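Long-range contact in purine nucleoside phosphorylase YlmD (Geobacillus stearothermophilus, PDB 6T1B), which catalyses the phosphorolysis of adenosine, inosine and S-methyl-5'-thioadenosine to the free base and a ribose 1-phosphate, and also deaminates adenosine: residues S170-C184 / V232-C246. Residues are numbered along the deposited sequence; the frame is centred on the assembly and turned at random.
Sequences SDIYVAIGPAIGPCC and VPNSHIYVSERCTSC
A four-cysteine zinc site closes one end of this contact between two parallel strands of a mixed sheet, 173-176 and the edge strand 237-239. Cys183 and Cys184 from one segment and Cys243 and Cys246 from the other bind the zinc, which is probably structural. The two strands run side by side at 11°. Val174 N donates to His236 O at 2.9 Å, and Ile176 N donates to Tyr238 O at 2.8 Å. On one face of the sheet, Ile176 CD1 touches both Ile237 CG2 and Val239 CG2.

At the start of the strands, the rings of Tyr173 and His236 form an offset stack, centroids 3.8 Å apart and planes at 9°. His236 CG lies anti to its carbonyl carbon (chi1 -71°), which brings ND1 to Ile172 O at 2.7 Å. That oxygen sits in the imidazole plane. Pro233 CG covers the ring's other face. A serine in place of Tyr173 would probably leave one imidazole face without its stacking partner.

Beyond the strands, Thr244 N donates to Ala179 O, while Asp125 binds Thr244 OG1. Cys243 SG, besides binding zinc, accepts from Gly181 N at 3.3 Å and from Cys246 N at 3.3 Å.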
ATOM      1  N   SER A 170      17.781  10.665  -1.917  1.00 23.11           N
ATOM      2  CA  SER A 170      18.553  10.233  -0.761  1.00 24.12           C
ATOM      3  C   SER A 170      17.880  10.576   0.564  1.00 23.31           C
ATOM      4  O   SER A 170      18.280  10.044   1.606  1.00 28.05           O
ATOM      5  CB  SER A 170      19.944  10.883  -0.831  1.00 25.19           C
ATOM      6  OG  SER A 170      19.803  12.299  -0.827  1.00 27.16           O
ATOM      7  N   ASP A 171      16.898  11.473   0.572  1.00 21.29           N
ATOM      8  CA  ASP A 171      16.197  11.806   1.800  1.00 22.32           C
ATOM      9  C   ASP A 171      14.926  10.988   1.986  1.00 19.22           C
ATOM     10  O   ASP A 171      14.199  11.216   2.959  1.00 20.21           O
ATOM     11  CB  ASP A 171      15.832  13.298   1.831  1.00 24.90           C
ATOM     12  CG  ASP A 171      17.046  14.201   1.958  1.00 36.20           C
ATOM     13  OD1 ASP A 171      16.983  15.360   1.494  1.00 36.45           O
ATOM     14  OD2 ASP A 171      18.067  13.750   2.511  1.00 33.54           O
ATOM     15  N   ILE A 172      14.656  10.061   1.096  1.00 18.51           N
ATOM     16  CA  ILE A 172      13.443   9.258   1.128  1.00 16.91           C
ATOM     17  C   ILE A 172      13.738   7.891   1.718  1.00 16.77           C
ATOM     18  O   ILE A 172      14.809   7.314   1.479  1.00 16.54           O
ATOM     19  CB  ILE A 172      12.855   9.124  -0.292  1.00 17.23           C
ATOM     20  CG1 ILE A 172      12.556  10.527  -0.832  1.00 17.19           C
ATOM     21  CG2 ILE A 172      11.634   8.221  -0.298  1.00 17.25           C
ATOM     22  CD1 ILE A 172      12.036  10.522  -2.266  1.00 19.94           C
ATOM     23  N   TYR A 173      12.790   7.385   2.486  1.00 14.48           N
ATOM     24  CA  TYR A 173      12.808   6.041   3.043  1.00 15.16           C
ATOM     25  C   TYR A 173      11.502   5.370   2.667  1.00 14.35           C
ATOM     26  O   TYR A 173      10.453   6.018   2.561  1.00 13.68           O
ATOM     27  CB  TYR A 173      12.968   6.065   4.560  1.00 16.57           C
ATOM     28  CG  TYR A 173      14.222   6.752   5.030  1.00 17.19           C
ATOM     29  CD1 TYR A 173      15.337   6.024   5.428  1.00 19.23           C
ATOM     30  CD2 TYR A 173      14.285   8.131   5.111  1.00 19.11           C
ATOM     31  CE1 TYR A 173      16.482   6.657   5.863  1.00 22.15           C
ATOM     32  CE2 TYR A 173      15.431   8.768   5.549  1.00 21.62           C
ATOM     33  CZ  TYR A 173      16.520   8.033   5.923  1.00 19.96           C
ATOM     34  OH  TYR A 173      17.639   8.693   6.373  1.00 23.57           O
ATOM     35  N   VAL A 174      11.571   4.068   2.422  1.00 14.29           N
ATOM     36  CA  VAL A 174      10.439   3.319   1.891  1.00 12.57           C
ATOM     37  C   VAL A 174      10.252   2.041   2.689  1.00 14.66           C
ATOM     38  O   VAL A 174      11.233   1.369   3.024  1.00 13.86           O
ATOM     39  CB  VAL A 174      10.637   2.973   0.397  1.00 12.67           C
ATOM     40  CG1 VAL A 174       9.557   2.016  -0.040  1.00 16.61           C
ATOM     41  CG2 VAL A 174      10.667   4.251  -0.447  1.00 17.16           C
ATOM     42  N   ALA A 175       9.003   1.687   2.971  1.00 12.71           N
ATOM     43  CA  ALA A 175       8.684   0.355   3.460  1.00 12.50           C
ATOM     44  C   ALA A 175       7.753  -0.279   2.437  1.00 12.04           C
ATOM     45  O   ALA A 175       6.757   0.331   2.036  1.00 11.62           O
ATOM     46  CB  ALA A 175       8.018   0.395   4.823  1.00 12.55           C
ATOM     47  N   ILE A 176       8.095  -1.482   1.989  1.00 12.58           N
ATOM     48  CA  ILE A 176       7.246  -2.272   1.104  1.00 12.31           C
ATOM     49  C   ILE A 176       6.555  -3.283   2.000  1.00 12.99           C
ATOM     50  O   ILE A 176       7.231  -4.065   2.684  1.00 13.66           O
ATOM     51  CB  ILE A 176       8.082  -2.927   0.001  1.00 14.06           C
ATOM     52  CG1 ILE A 176       8.586  -1.852  -0.960  1.00 15.68           C
ATOM     53  CG2 ILE A 176       7.289  -3.987  -0.738  1.00 17.10           C
ATOM     54  CD1 ILE A 176       9.669  -2.320  -1.881  1.00 16.45           C
ATOM     55  N   GLY A 177       5.236  -3.221   2.064  1.00 12.86           N
ATOM     56  CA  GLY A 177       4.486  -3.976   3.041  1.00 14.07           C
ATOM     57  C   GLY A 177       4.054  -5.345   2.567  1.00 13.32           C
ATOM     58  O   GLY A 177       4.413  -5.788   1.466  1.00 13.76           O
ATOM     59  N   PRO A 178       3.294  -6.039   3.409  1.00 12.28           N
ATOM     60  CA  PRO A 178       2.785  -7.375   3.064  1.00 13.77           C
ATOM     61  C   PRO A 178       2.012  -7.370   1.755  1.00 12.95           C
ATOM     62  O   PRO A 178       1.186  -6.489   1.507  1.00 14.13           O
ATOM     63  CB  PRO A 178       1.882  -7.715   4.251  1.00 14.56           C
ATOM     64  CG  PRO A 178       2.474  -6.950   5.393  1.00 16.53           C
ATOM     65  CD  PRO A 178       2.913  -5.644   4.778  1.00 15.15           C
ATOM     66  N   ALA A 179       2.251  -8.397   0.950  1.00 13.03           N
ATOM     67  CA  ALA A 179       1.697  -8.502  -0.392  1.00 13.24           C
ATOM     68  C   ALA A 179       1.856  -9.940  -0.829  1.00 14.60           C
ATOM     69  O   ALA A 179       2.472 -10.753  -0.139  1.00 15.98           O
ATOM     70  CB  ALA A 179       2.401  -7.546  -1.353  1.00 13.79           C
ATOM     71  N   ILE A 180       1.277 -10.277  -1.972  1.00 13.43           N
ATOM     72  CA  ILE A 180       1.381 -11.646  -2.441  1.00 14.72           C
ATOM     73  C   ILE A 180       2.817 -11.904  -2.884  1.00 15.64           C
ATOM     74  O   ILE A 180       3.437 -11.074  -3.552  1.00 18.29           O
ATOM     75  CB  ILE A 180       0.359 -11.919  -3.554  1.00 14.72           C
ATOM     76  CG1 ILE A 180       0.248 -13.411  -3.815  1.00 18.02           C
ATOM     77  CG2 ILE A 180       0.691 -11.132  -4.789  1.00 17.18           C
ATOM     78  CD1 ILE A 180      -0.869 -13.764  -4.759  1.00 20.69           C
ATOM     79  N   GLY A 181       3.345 -13.062  -2.516  1.00 19.52           N
ATOM     80  CA  GLY A 181       4.698 -13.426  -2.861  1.00 19.88           C
ATOM     81  C   GLY A 181       4.759 -14.296  -4.097  1.00 21.12           C
ATOM     82  O   GLY A 181       3.752 -14.806  -4.584  1.00 20.58           O
ATOM     83  N   PRO A 182       5.976 -14.487  -4.617  1.00 20.96           N
ATOM     84  CA  PRO A 182       6.151 -15.360  -5.781  1.00 21.11           C
ATOM     85  C   PRO A 182       5.838 -16.794  -5.456  1.00 26.12           C
ATOM     86  O   PRO A 182       5.598 -17.592  -6.373  1.00 32.10           O
ATOM     87  CB  PRO A 182       7.625 -15.172  -6.151  1.00 28.49           C
ATOM     88  CG  PRO A 182       8.283 -14.708  -4.880  1.00 26.32           C
ATOM     89  CD  PRO A 182       7.243 -13.910  -4.140  1.00 22.48           C
ATOM     90  N   CYS A 183       5.859 -17.147  -4.164  1.00 25.22           N
ATOM     91  CA  CYS A 183       5.344 -18.430  -3.705  1.00 34.35           C
ATOM     92  C   CYS A 183       3.944 -18.720  -4.229  1.00 29.62           C
ATOM     93  O   CYS A 183       3.599 -19.887  -4.449  1.00 34.83           O
ATOM     94  CB  CYS A 183       5.317 -18.430  -2.168  1.00 29.80           C
ATOM     95  SG  CYS A 183       4.897 -16.820  -1.381  1.00 27.81           S
ATOM     96  N   CYS A 184       3.128 -17.673  -4.425  1.00 28.50           N
ATOM     97  CA  CYS A 184       1.713 -17.825  -4.726  1.00 30.65           C
ATOM     98  C   CYS A 184       1.229 -17.067  -5.958  1.00 27.23           C
ATOM     99  O   CYS A 184       0.069 -17.235  -6.334  1.00 30.97           O
ATOM    100  CB  CYS A 184       0.866 -17.323  -3.535  1.00 27.64           C
ATOM    101  SG  CYS A 184       1.163 -18.152  -1.945  1.00 29.29           S
ATOM    102  N   VAL A 232      16.414   6.029  -4.701  1.00 17.47           N
ATOM    103  CA  VAL A 232      16.248   5.783  -3.263  1.00 17.12           C
ATOM    104  C   VAL A 232      17.345   4.831  -2.803  1.00 15.59           C
ATOM    105  O   VAL A 232      17.496   3.745  -3.388  1.00 17.40           O
ATOM    106  CB  VAL A 232      14.877   5.191  -2.966  1.00 15.02           C
ATOM    107  CG1 VAL A 232      14.737   4.960  -1.476  1.00 17.21           C
ATOM    108  CG2 VAL A 232      13.765   6.119  -3.483  1.00 17.31           C
ATOM    109  N   PRO A 233      18.099   5.162  -1.761  1.00 16.54           N
ATOM    110  CA  PRO A 233      19.226   4.302  -1.370  1.00 16.93           C
ATOM    111  C   PRO A 233      18.756   2.937  -0.890  1.00 16.43           C
ATOM    112  O   PRO A 233      17.740   2.820  -0.193  1.00 17.10           O
ATOM    113  CB  PRO A 233      19.894   5.080  -0.228  1.00 17.53           C
ATOM    114  CG  PRO A 233      19.510   6.512  -0.473  1.00 18.60           C
ATOM    115  CD  PRO A 233      18.098   6.436  -1.009  1.00 17.44           C
ATOM    116  N   ASN A 234      19.567   1.918  -1.215  1.00 17.15           N
ATOM    117  CA  ASN A 234      19.278   0.542  -0.814  1.00 18.26           C
ATOM    118  C   ASN A 234      18.972   0.450   0.675  1.00 18.96           C
ATOM    119  O   ASN A 234      18.021  -0.221   1.082  1.00 18.93           O
ATOM    120  CB  ASN A 234      20.476  -0.331  -1.188  1.00 19.31           C
ATOM    121  CG  ASN A 234      20.313  -1.784  -0.798  1.00 23.40           C
ATOM    122  OD1 ASN A 234      19.328  -2.422  -1.165  1.00 25.63           O
ATOM    123  ND2 ASN A 234      21.283  -2.312  -0.053  1.00 24.21           N
ATOM    124  N   SER A 235      19.790   1.098   1.507  1.00 17.63           N
ATOM    125  CA  SER A 235      19.649   0.988   2.962  1.00 19.82           C
ATOM    126  C   SER A 235      18.445   1.752   3.495  1.00 17.46           C
ATOM    127  O   SER A 235      18.159   1.672   4.694  1.00 20.41           O
ATOM    128  CB  SER A 235      20.946   1.422   3.650  1.00 24.79           C
ATOM    129  OG  SER A 235      21.215   2.783   3.405  1.00 25.27           O
ATOM    130  N   HIS A 236      17.752   2.499   2.644  1.00 15.81           N
ATOM    131  CA  HIS A 236      16.543   3.212   3.006  1.00 15.52           C
ATOM    132  C   HIS A 236      15.273   2.450   2.662  1.00 14.28           C
ATOM    133  O   HIS A 236      14.180   2.979   2.896  1.00 15.26           O
ATOM    134  CB  HIS A 236      16.487   4.561   2.293  1.00 16.45           C
ATOM    135  CG  HIS A 236      17.477   5.573   2.786  1.00 16.99           C
ATOM    136  ND1 HIS A 236      17.257   6.920   2.631  1.00 17.14           N
ATOM    137  CD2 HIS A 236      18.665   5.452   3.426  1.00 19.34           C
ATOM    138  CE1 HIS A 236      18.272   7.594   3.147  1.00 18.44           C
ATOM    139  NE2 HIS A 236      19.134   6.727   3.647  1.00 18.43           N
ATOM    140  N   ILE A 237      15.391   1.265   2.058  1.00 14.49           N
ATOM    141  CA  ILE A 237      14.244   0.495   1.575  1.00 14.96           C
ATOM    142  C   ILE A 237      14.115  -0.757   2.428  1.00 17.24           C
ATOM    143  O   ILE A 237      15.020  -1.613   2.429  1.00 18.84           O
ATOM    144  CB  ILE A 237      14.390   0.097   0.100  1.00 14.81           C
ATOM    145  CG1 ILE A 237      14.541   1.336  -0.778  1.00 15.03           C
ATOM    146  CG2 ILE A 237      13.169  -0.720  -0.344  1.00 15.47           C
ATOM    147  CD1 ILE A 237      15.023   1.012  -2.193  1.00 17.38           C
ATOM    148  N   TYR A 238      12.991  -0.863   3.132  1.00 14.93           N
ATOM    149  CA  TYR A 238      12.693  -1.975   4.020  1.00 15.64           C
ATOM    150  C   TYR A 238      11.586  -2.790   3.383  1.00 15.53           C
ATOM    151  O   TYR A 238      10.607  -2.217   2.906  1.00 16.43           O
ATOM    152  CB  TYR A 238      12.187  -1.430   5.354  1.00 16.50           C
ATOM    153  CG  TYR A 238      13.194  -0.576   6.103  1.00 18.04           C
ATOM    154  CD1 TYR A 238      13.437   0.734   5.722  1.00 19.52           C
ATOM    155  CD2 TYR A 238      13.895  -1.083   7.191  1.00 21.75           C
ATOM    156  CE1 TYR A 238      14.367   1.527   6.403  1.00 22.76           C
ATOM    157  CE2 TYR A 238      14.813  -0.298   7.883  1.00 23.64           C
ATOM    158  CZ  TYR A 238      15.036   1.003   7.478  1.00 20.76           C
ATOM    159  OH  TYR A 238      15.951   1.781   8.170  1.00 31.65           O
ATOM    160  N   VAL A 239      11.734  -4.110   3.359  1.00 15.97           N
ATOM    161  CA  VAL A 239      10.781  -4.970   2.651  1.00 14.80           C
ATOM    162  C   VAL A 239      10.231  -6.001   3.628  1.00 16.20           C
ATOM    163  O   VAL A 239      10.988  -6.792   4.198  1.00 19.39           O
ATOM    164  CB  VAL A 239      11.440  -5.668   1.451  1.00 18.81           C
ATOM    165  CG1 VAL A 239      10.440  -6.503   0.692  1.00 19.00           C
ATOM    166  CG2 VAL A 239      12.082  -4.651   0.520  1.00 18.27           C
ATOM    167  N   SER A 240       8.914  -6.014   3.807  1.00 14.81           N
ATOM    168  CA  SER A 240       8.273  -7.072   4.575  1.00 14.51           C
ATOM    169  C   SER A 240       8.376  -8.403   3.839  1.00 14.89           C
ATOM    170  O   SER A 240       8.196  -8.464   2.619  1.00 17.68           O
ATOM    171  CB  SER A 240       6.790  -6.743   4.759  1.00 16.39           C
ATOM    172  OG  SER A 240       6.114  -7.746   5.497  1.00 16.60           O
ATOM    173  N   GLU A 241       8.609  -9.478   4.588  1.00 17.17           N
ATOM    174  CA  GLU A 241       8.606 -10.821   4.026  1.00 20.48           C
ATOM    175  C   GLU A 241       7.222 -11.474   4.079  1.00 19.17           C
ATOM    176  O   GLU A 241       7.073 -12.619   3.631  1.00 22.06           O
ATOM    177  CB  GLU A 241       9.602 -11.728   4.760  1.00 23.24           C
ATOM    178  CG  GLU A 241      10.983 -11.140   5.012  1.00 29.43           C
ATOM    179  CD  GLU A 241      11.915 -11.263   3.831  1.00 68.14           C
ATOM    180  OE1 GLU A 241      13.142 -11.132   4.029  1.00 89.36           O
ATOM    181  OE2 GLU A 241      11.422 -11.486   2.705  1.00 84.69           O
ATOM    182  N   ARG A 242       6.222 -10.795   4.628  1.00 16.73           N
ATOM    183  CA  ARG A 242       4.918 -11.413   4.808  1.00 16.38           C
ATOM    184  C   ARG A 242       4.194 -11.520   3.473  1.00 17.83           C
ATOM    185  O   ARG A 242       4.099 -10.539   2.717  1.00 16.02           O
ATOM    186  CB  ARG A 242       4.080 -10.584   5.776  1.00 18.70           C
ATOM    187  CG  ARG A 242       4.635 -10.507   7.172  1.00 20.24           C
ATOM    188  CD  ARG A 242       3.765  -9.591   7.995  1.00 20.07           C
ATOM    189  NE  ARG A 242       4.214  -9.436   9.372  1.00 21.49           N
ATOM    190  CZ  ARG A 242       3.858 -10.226  10.379  1.00 23.54           C
ATOM    191  NH1 ARG A 242       3.065 -11.261  10.173  1.00 25.35           N
ATOM    192  NH2 ARG A 242       4.321  -9.977  11.598  1.00 29.06           N
ATOM    193  N   CYS A 243       3.633 -12.708   3.212  1.00 17.86           N
ATOM    194  CA  CYS A 243       2.816 -12.971   2.030  1.00 16.08           C
ATOM    195  C   CYS A 243       1.349 -13.000   2.446  1.00 17.87           C
ATOM    196  O   CYS A 243       0.974 -13.771   3.336  1.00 17.48           O
ATOM    197  CB  CYS A 243       3.168 -14.337   1.416  1.00 18.28           C
ATOM    198  SG  CYS A 243       2.119 -14.807   0.019  1.00 20.08           S
ATOM    199  N   THR A 244       0.524 -12.188   1.765  1.00 15.17           N
ATOM    200  CA  THR A 244      -0.906 -12.119   2.057  1.00 15.48           C
ATOM    201  C   THR A 244      -1.613 -13.429   1.744  1.00 16.14           C
ATOM    202  O   THR A 244      -2.554 -13.803   2.447  1.00 16.03           O
ATOM    203  CB  THR A 244      -1.558 -10.980   1.264  1.00 14.62           C
ATOM    204  OG1 THR A 244      -1.146 -11.043  -0.112  1.00 15.55           O
ATOM    205  CG2 THR A 244      -1.136  -9.669   1.798  1.00 14.98           C
ATOM    206  N   SER A 245      -1.203 -14.105   0.662  1.00 14.67           N
ATOM    207  CA  SER A 245      -1.821 -15.383   0.355  0.72 15.71           C
ATOM    208  C   SER A 245      -1.431 -16.440   1.382  1.00 17.79           C
ATOM    209  O   SER A 245      -2.295 -17.208   1.805  1.00 18.88           O
ATOM    210  CB  SER A 245      -1.498 -15.841  -1.073  0.72 15.30           C
ATOM    211  OG  SER A 245      -1.858 -17.205  -1.269  0.72 18.48           O
ATOM    212  N   CYS A 246      -0.169 -16.486   1.797  1.00 16.64           N
ATOM    213  CA  CYS A 246       0.300 -17.531   2.688  1.00 18.15           C
ATOM    214  C   CYS A 246      -0.253 -17.389   4.095  1.00 19.13           C
ATOM    215  O   CYS A 246      -0.582 -18.381   4.738  1.00 20.58           O
ATOM    216  CB  CYS A 246       1.825 -17.477   2.770  1.00 17.21           C
ATOM    217  SG  CYS A 246       2.687 -18.237   1.348  1.00 28.65           S
TER